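Local structure of protein-tyrosine-phosphatase (Shewanella sp., 2Z72) at residues I96-M109 with F128-G140. The protein acts as a cold-active protein tyrosine phosphatase, removing phosphate from phosphotyrosine by hydrolysis, probably with the pair of zinc ions bound in its calcineurin-like phosphoesterase domain. Sequence-based numbering, arbitrary orientation. Where two conformers were deposited one is given.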
loop_
_atom_site.group_PDB
_atom_site.type_symbol
_atom_site.label_atom_id
_atom_site.label_comp_id
_atom_site.label_asym_id
_atom_site.label_seq_id
_atom_site.Cartn_x
_atom_site.Cartn_y
_atom_site.Cartn_z
ATOM N N ILE A 96 3.367 14.718 -7.314
ATOM C CA ILE A 96 2.428 14.818 -8.405
ATOM C C ILE A 96 2.361 16.287 -8.864
ATOM O O ILE A 96 2.805 17.181 -8.111
ATOM C CB ILE A 96 1.052 14.251 -8.012
ATOM C CG1 ILE A 96 0.363 14.998 -6.873
ATOM C CG2 ILE A 96 1.186 12.769 -7.756
ATOM C CD1 ILE A 96 -0.934 14.395 -6.454
ATOM N N ASP A 97 1.835 16.478 -10.069
ATOM C CA ASP A 97 1.751 17.801 -10.694
ATOM C C ASP A 97 0.447 18.466 -10.382
ATOM O O ASP A 97 -0.367 17.972 -9.601
ATOM C CB ASP A 97 2.162 17.717 -12.188
ATOM C CG ASP A 97 1.151 16.939 -13.045
ATOM O OD1 ASP A 97 1.587 16.492 -14.151
ATOM O OD2 ASP A 97 0.004 16.787 -12.549
ATOM N N SER A 98 0.268 19.629 -11.074
ATOM C CA SER A 98 -0.886 20.425 -10.935
ATOM C C SER A 98 -2.150 19.770 -11.517
ATOM O O SER A 98 -3.229 20.250 -11.165
ATOM C CB SER A 98 -0.784 21.814 -11.569
ATOM O OG SER A 98 -0.535 21.878 -12.960
ATOM N N ASP A 99 -2.044 18.741 -12.310
ATOM C CA ASP A 99 -3.203 17.976 -12.759
ATOM C C ASP A 99 -3.431 16.766 -11.874
ATOM O O ASP A 99 -4.329 15.903 -12.078
ATOM C CB ASP A 99 -2.889 17.619 -14.232
ATOM C CG ASP A 99 -2.842 18.865 -15.101
ATOM O OD1 ASP A 99 -1.969 18.979 -15.977
ATOM O OD2 ASP A 99 -3.722 19.756 -14.940
ATOM N N GLY A 100 -2.586 16.524 -10.863
ATOM C CA GLY A 100 -2.731 15.334 -10.020
ATOM C C GLY A 100 -2.013 14.075 -10.503
ATOM O O GLY A 100 -2.286 12.963 -10.008
ATOM N N ASN A 101 -1.125 14.255 -11.479
ATOM C CA ASN A 101 -0.514 13.133 -12.162
ATOM C C ASN A 101 0.927 12.987 -11.634
ATOM O O ASN A 101 1.560 13.958 -11.196
ATOM C CB ASN A 101 -0.517 13.402 -13.668
ATOM C CG ASN A 101 -1.965 13.477 -14.174
ATOM O OD1 ASN A 101 -2.806 12.714 -13.729
ATOM N ND2 ASN A 101 -2.174 14.370 -15.083
ATOM N N TRP A 102 1.459 11.784 -11.764
ATOM C CA TRP A 102 2.831 11.476 -11.388
ATOM C C TRP A 102 3.798 12.560 -11.958
ATOM O O TRP A 102 3.768 12.839 -13.182
ATOM C CB TRP A 102 3.273 10.175 -11.966
ATOM C CG TRP A 102 4.640 9.648 -11.715
ATOM C CD1 TRP A 102 5.700 9.759 -12.608
ATOM C CD2 TRP A 102 5.126 8.939 -10.594
ATOM N NE1 TRP A 102 6.779 9.141 -12.059
ATOM C CE2 TRP A 102 6.483 8.622 -10.840
ATOM C CE3 TRP A 102 4.590 8.520 -9.395
ATOM C CZ2 TRP A 102 7.233 7.912 -9.923
ATOM C CZ3 TRP A 102 5.323 7.801 -8.475
ATOM C CH2 TRP A 102 6.656 7.503 -8.763
ATOM N N ALA A 103 4.667 13.077 -11.075
ATOM C CA ALA A 103 5.628 14.070 -11.427
ATOM C C ALA A 103 7.001 13.694 -10.878
ATOM O O ALA A 103 7.870 14.552 -10.767
ATOM C CB ALA A 103 5.215 15.462 -10.903
ATOM N N PHE A 104 7.195 12.451 -10.517
ATOM C CA PHE A 104 8.405 12.010 -9.825
ATOM C C PHE A 104 9.392 11.346 -10.753
ATOM O O PHE A 104 10.382 10.786 -10.286
ATOM C CB PHE A 104 7.984 11.139 -8.620
ATOM C CG PHE A 104 9.011 10.987 -7.528
ATOM C CD1 PHE A 104 9.587 12.072 -6.902
ATOM C CD2 PHE A 104 9.369 9.700 -7.094
ATOM C CE1 PHE A 104 10.530 11.872 -5.880
ATOM C CE2 PHE A 104 10.306 9.510 -6.104
ATOM C CZ PHE A 104 10.885 10.613 -5.448
ATOM N N GLY A 105 9.153 11.452 -12.063
ATOM C CA GLY A 105 10.171 10.999 -13.001
ATOM C C GLY A 105 10.456 9.506 -12.897
ATOM O O GLY A 105 9.527 8.708 -12.847
ATOM N N GLU A 106 11.740 9.181 -12.876
ATOM C CA GLU A 106 12.193 7.826 -12.775
ATOM C C GLU A 106 12.322 7.397 -11.321
ATOM O O GLU A 106 12.850 6.312 -11.022
ATOM C CB GLU A 106 13.533 7.612 -13.486
ATOM C CG GLU A 106 13.419 7.937 -14.974
ATOM C CD GLU A 106 14.663 7.611 -15.754
ATOM O OE1 GLU A 106 14.558 7.561 -16.985
ATOM O OE2 GLU A 106 15.695 7.415 -15.084
ATOM N N GLY A 107 11.829 8.266 -10.385
ATOM C CA GLY A 107 11.813 7.865 -8.995
ATOM C C GLY A 107 10.916 6.667 -8.752
ATOM O O GLY A 107 10.037 6.332 -9.568
ATOM N N HIS A 108 11.110 6.026 -7.582
ATOM C CA HIS A 108 10.259 4.974 -7.083
ATOM C C HIS A 108 9.513 5.443 -5.863
ATOM O O HIS A 108 10.074 6.078 -4.991
ATOM C CB HIS A 108 11.044 3.708 -6.751
ATOM C CG HIS A 108 11.595 3.030 -7.968
ATOM N ND1 HIS A 108 11.813 1.660 -7.916
ATOM C CD2 HIS A 108 11.956 3.456 -9.173
ATOM C CE1 HIS A 108 12.306 1.297 -9.108
ATOM N NE2 HIS A 108 12.401 2.341 -9.883
ATOM N N MET A 109 8.213 5.111 -5.791
ATOM C CA MET A 109 7.430 5.284 -4.605
ATOM C C MET A 109 7.203 3.929 -3.952
ATOM O O MET A 109 6.842 2.987 -4.663
ATOM C CB MET A 109 6.037 5.884 -4.966
ATOM C CG MET A 109 5.091 5.899 -3.799
ATOM S SD MET A 109 3.466 6.600 -4.190
ATOM C CE MET A 109 3.842 8.292 -4.320
ATOM N N PHE A 128 -6.703 6.021 -7.482
ATOM C CA PHE A 128 -5.625 6.950 -7.615
ATOM C C PHE A 128 -4.304 6.190 -7.681
ATOM O O PHE A 128 -3.466 6.494 -8.545
ATOM C CB PHE A 128 -5.622 7.946 -6.448
ATOM C CG PHE A 128 -4.380 8.809 -6.404
ATOM C CD1 PHE A 128 -4.168 9.834 -7.298
ATOM C CD2 PHE A 128 -3.426 8.561 -5.447
ATOM C CE1 PHE A 128 -3.020 10.599 -7.256
ATOM C CE2 PHE A 128 -2.267 9.330 -5.405
ATOM C CZ PHE A 128 -2.067 10.371 -6.293
ATOM N N MET A 129 -4.103 5.240 -6.797
ATOM C CA MET A 129 -2.831 4.487 -6.781
ATOM C C MET A 129 -2.689 3.618 -8.014
ATOM O O MET A 129 -1.550 3.432 -8.473
ATOM C CB MET A 129 -2.706 3.707 -5.487
ATOM C CG MET A 129 -2.498 4.536 -4.233
ATOM S SD MET A 129 -1.116 5.684 -4.316
ATOM C CE MET A 129 0.228 4.526 -4.517
ATOM N N TYR A 130 -3.787 3.092 -8.549
ATOM C CA TYR A 130 -3.757 2.318 -9.791
ATOM C C TYR A 130 -3.268 3.216 -10.929
ATOM O O TYR A 130 -2.377 2.885 -11.703
ATOM C CB TYR A 130 -5.136 1.767 -9.988
ATOM C CG TYR A 130 -5.409 0.898 -11.198
ATOM C CD1 TYR A 130 -5.550 1.459 -12.457
ATOM C CD2 TYR A 130 -5.554 -0.467 -11.111
ATOM C CE1 TYR A 130 -5.805 0.697 -13.581
ATOM C CE2 TYR A 130 -5.849 -1.259 -12.207
ATOM C CZ TYR A 130 -5.978 -0.655 -13.437
ATOM O OH TYR A 130 -6.285 -1.374 -14.592
ATOM N N GLN A 131 -3.886 4.397 -11.065
ATOM C CA GLN A 131 -3.462 5.337 -12.094
ATOM C C GLN A 131 -1.999 5.733 -11.876
ATOM O O GLN A 131 -1.222 5.795 -12.844
ATOM C CB GLN A 131 -4.385 6.565 -12.082
ATOM C CG GLN A 131 -3.981 7.633 -13.043
ATOM C CD GLN A 131 -5.099 8.655 -13.105
ATOM O OE1 GLN A 131 -5.005 9.686 -12.419
ATOM N NE2 GLN A 131 -6.135 8.409 -13.877
ATOM N N LEU A 132 -1.597 5.999 -10.637
ATOM C CA LEU A 132 -0.214 6.434 -10.385
ATOM C C LEU A 132 0.742 5.335 -10.774
ATOM O O LEU A 132 1.856 5.616 -11.288
ATOM C CB LEU A 132 -0.142 6.802 -8.902
ATOM C CG LEU A 132 1.019 7.728 -8.624
ATOM C CD1 LEU A 132 0.681 9.162 -9.091
ATOM C CD2 LEU A 132 1.350 7.744 -7.152
ATOM N N ASP A 133 0.395 4.078 -10.512
ATOM C CA ASP A 133 1.221 2.922 -10.895
ATOM C C ASP A 133 1.504 2.980 -12.377
ATOM O O ASP A 133 2.661 2.889 -12.841
ATOM C CB ASP A 133 0.457 1.687 -10.414
ATOM C CG ASP A 133 1.125 0.322 -10.440
ATOM O OD1 ASP A 133 2.281 0.205 -10.939
ATOM O OD2 ASP A 133 0.462 -0.630 -9.981
ATOM N N GLN A 134 0.471 3.136 -13.216
ATOM C CA GLN A 134 0.636 3.218 -14.641
ATOM C C GLN A 134 1.442 4.447 -15.043
ATOM O O GLN A 134 2.347 4.342 -15.889
ATOM C CB GLN A 134 -0.719 3.186 -15.354
ATOM C CG GLN A 134 -0.542 3.237 -16.868
ATOM C CD GLN A 134 0.147 1.994 -17.454
ATOM O OE1 GLN A 134 -0.428 0.936 -17.529
ATOM N NE2 GLN A 134 1.381 2.061 -17.880
ATOM N N GLN A 135 1.134 5.609 -14.471
ATOM C CA GLN A 135 1.845 6.805 -14.839
ATOM C C GLN A 135 3.347 6.738 -14.492
ATOM O O GLN A 135 4.169 7.221 -15.270
ATOM C CB GLN A 135 1.219 8.026 -14.148
ATOM C CG GLN A 135 -0.190 8.339 -14.664
ATOM C CD GLN A 135 -0.822 9.475 -13.895
ATOM O OE1 GLN A 135 -0.399 9.795 -12.782
ATOM N NE2 GLN A 135 -1.833 10.109 -14.492
ATOM N N ALA A 136 3.649 6.157 -13.331
ATOM C CA ALA A 136 5.045 6.028 -12.919
ATOM C C ALA A 136 5.780 5.141 -13.946
ATOM O O ALA A 136 6.854 5.496 -14.404
ATOM C CB ALA A 136 5.152 5.487 -11.533
ATOM N N ARG A 137 5.171 4.025 -14.307
ATOM C CA ARG A 137 5.778 3.154 -15.302
ATOM C C ARG A 137 6.016 3.877 -16.594
ATOM O O ARG A 137 7.078 3.753 -17.202
ATOM C CB ARG A 137 4.906 1.884 -15.479
ATOM C CG ARG A 137 5.514 0.852 -16.379
ATOM C CD ARG A 137 4.798 -0.470 -16.339
ATOM N NE ARG A 137 5.247 -1.383 -17.384
ATOM C CZ ARG A 137 5.033 -2.684 -17.354
ATOM N NH1 ARG A 137 4.428 -3.275 -16.335
ATOM N NH2 ARG A 137 5.440 -3.472 -18.345
ATOM N N ASP A 138 5.035 4.644 -17.066
ATOM C CA ASP A 138 5.192 5.390 -18.319
ATOM C C ASP A 138 6.326 6.375 -18.241
ATOM O O ASP A 138 6.920 6.687 -19.291
ATOM C CB ASP A 138 3.907 6.142 -18.655
ATOM C CG ASP A 138 2.809 5.159 -19.100
ATOM O OD1 ASP A 138 1.629 5.650 -19.076
ATOM O OD2 ASP A 138 3.012 4.001 -19.432
ATOM N N ALA A 139 6.639 6.936 -17.089
ATOM C CA ALA A 139 7.748 7.860 -16.867
ATOM C C ALA A 139 9.060 7.138 -16.629
ATOM O O ALA A 139 10.081 7.842 -16.446
ATOM C CB ALA A 139 7.373 8.724 -15.684
ATOM N N GLY A 140 9.092 5.814 -16.595
ATOM C CA GLY A 140 10.352 5.180 -16.245
ATOM C C GLY A 140 10.652 4.999 -14.775
ATOM O O GLY A 140 11.736 4.583 -14.421
HETATM O O HOH W 1 -2.507 10.289 -11.034
HETATM O O HOH W 2 13.349 3.923 -12.271
HETATM O O HOH W 3 12.421 7.883 -18.783
#
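Trp102 lies flat against the last turns of helix 122-138, a worked example of how a loop can be fixed to a helix by one aromatic plate and one amide. The methyl of Ala136 sits over the centre of the indole, 3.4 Å from Ala136 CB to the centroid of the Trp102 six-membered ring, a CH-pi contact only 8° off the ring normal, while Phe104 CB lies against the opposite face. CG stands opposite the backbone N (chi1 -180°), which carries the indole toward the helix and over Ala136. Trp102 NE1 donates within the ring plane to Gly105 O at 2.9 Å, which helps set the rotation of the indole. In one of its two conformers, Leu132 meets the ring at its edge, Leu132 CG standing 3.7 Å from Trp102 CE3; its CD1 touches Ile96 CG2, and Leu132 CD2 packs at 3.8 Å on Met109 CE. An alanine in place of Trp102 would probably open a gap over the Ala136 methyl and beside Leu132 CG, and leave Gly105 O without its indole donor.

Gln135 ties down the chain beside the ring. Gln135 OE1 accepts the nearly straight bond from Trp102 N (2.9 Å, 172°), arriving from above the carbonyl plane, and Gln135 NE2 donates to Asn101 OD1 at 2.9 Å. The two amide planes stand almost perpendicular, and one side chain thus grips two successive residues of the loop. Just past the helix, Gly140 takes positive phi in a Schellman motif, and water 2 links its carbonyl O to Glu106 O.

Val143 of strand 142-145 also touches Trp102 and Ala136. The contact packs the loop leading into strand 108-111 against helix 122-138 of a beta-alpha-beta unit, whose parallel strands 108-111 and 142-145 are neighbours in the sheet, here within the calcineurin-like phosphoesterase fold.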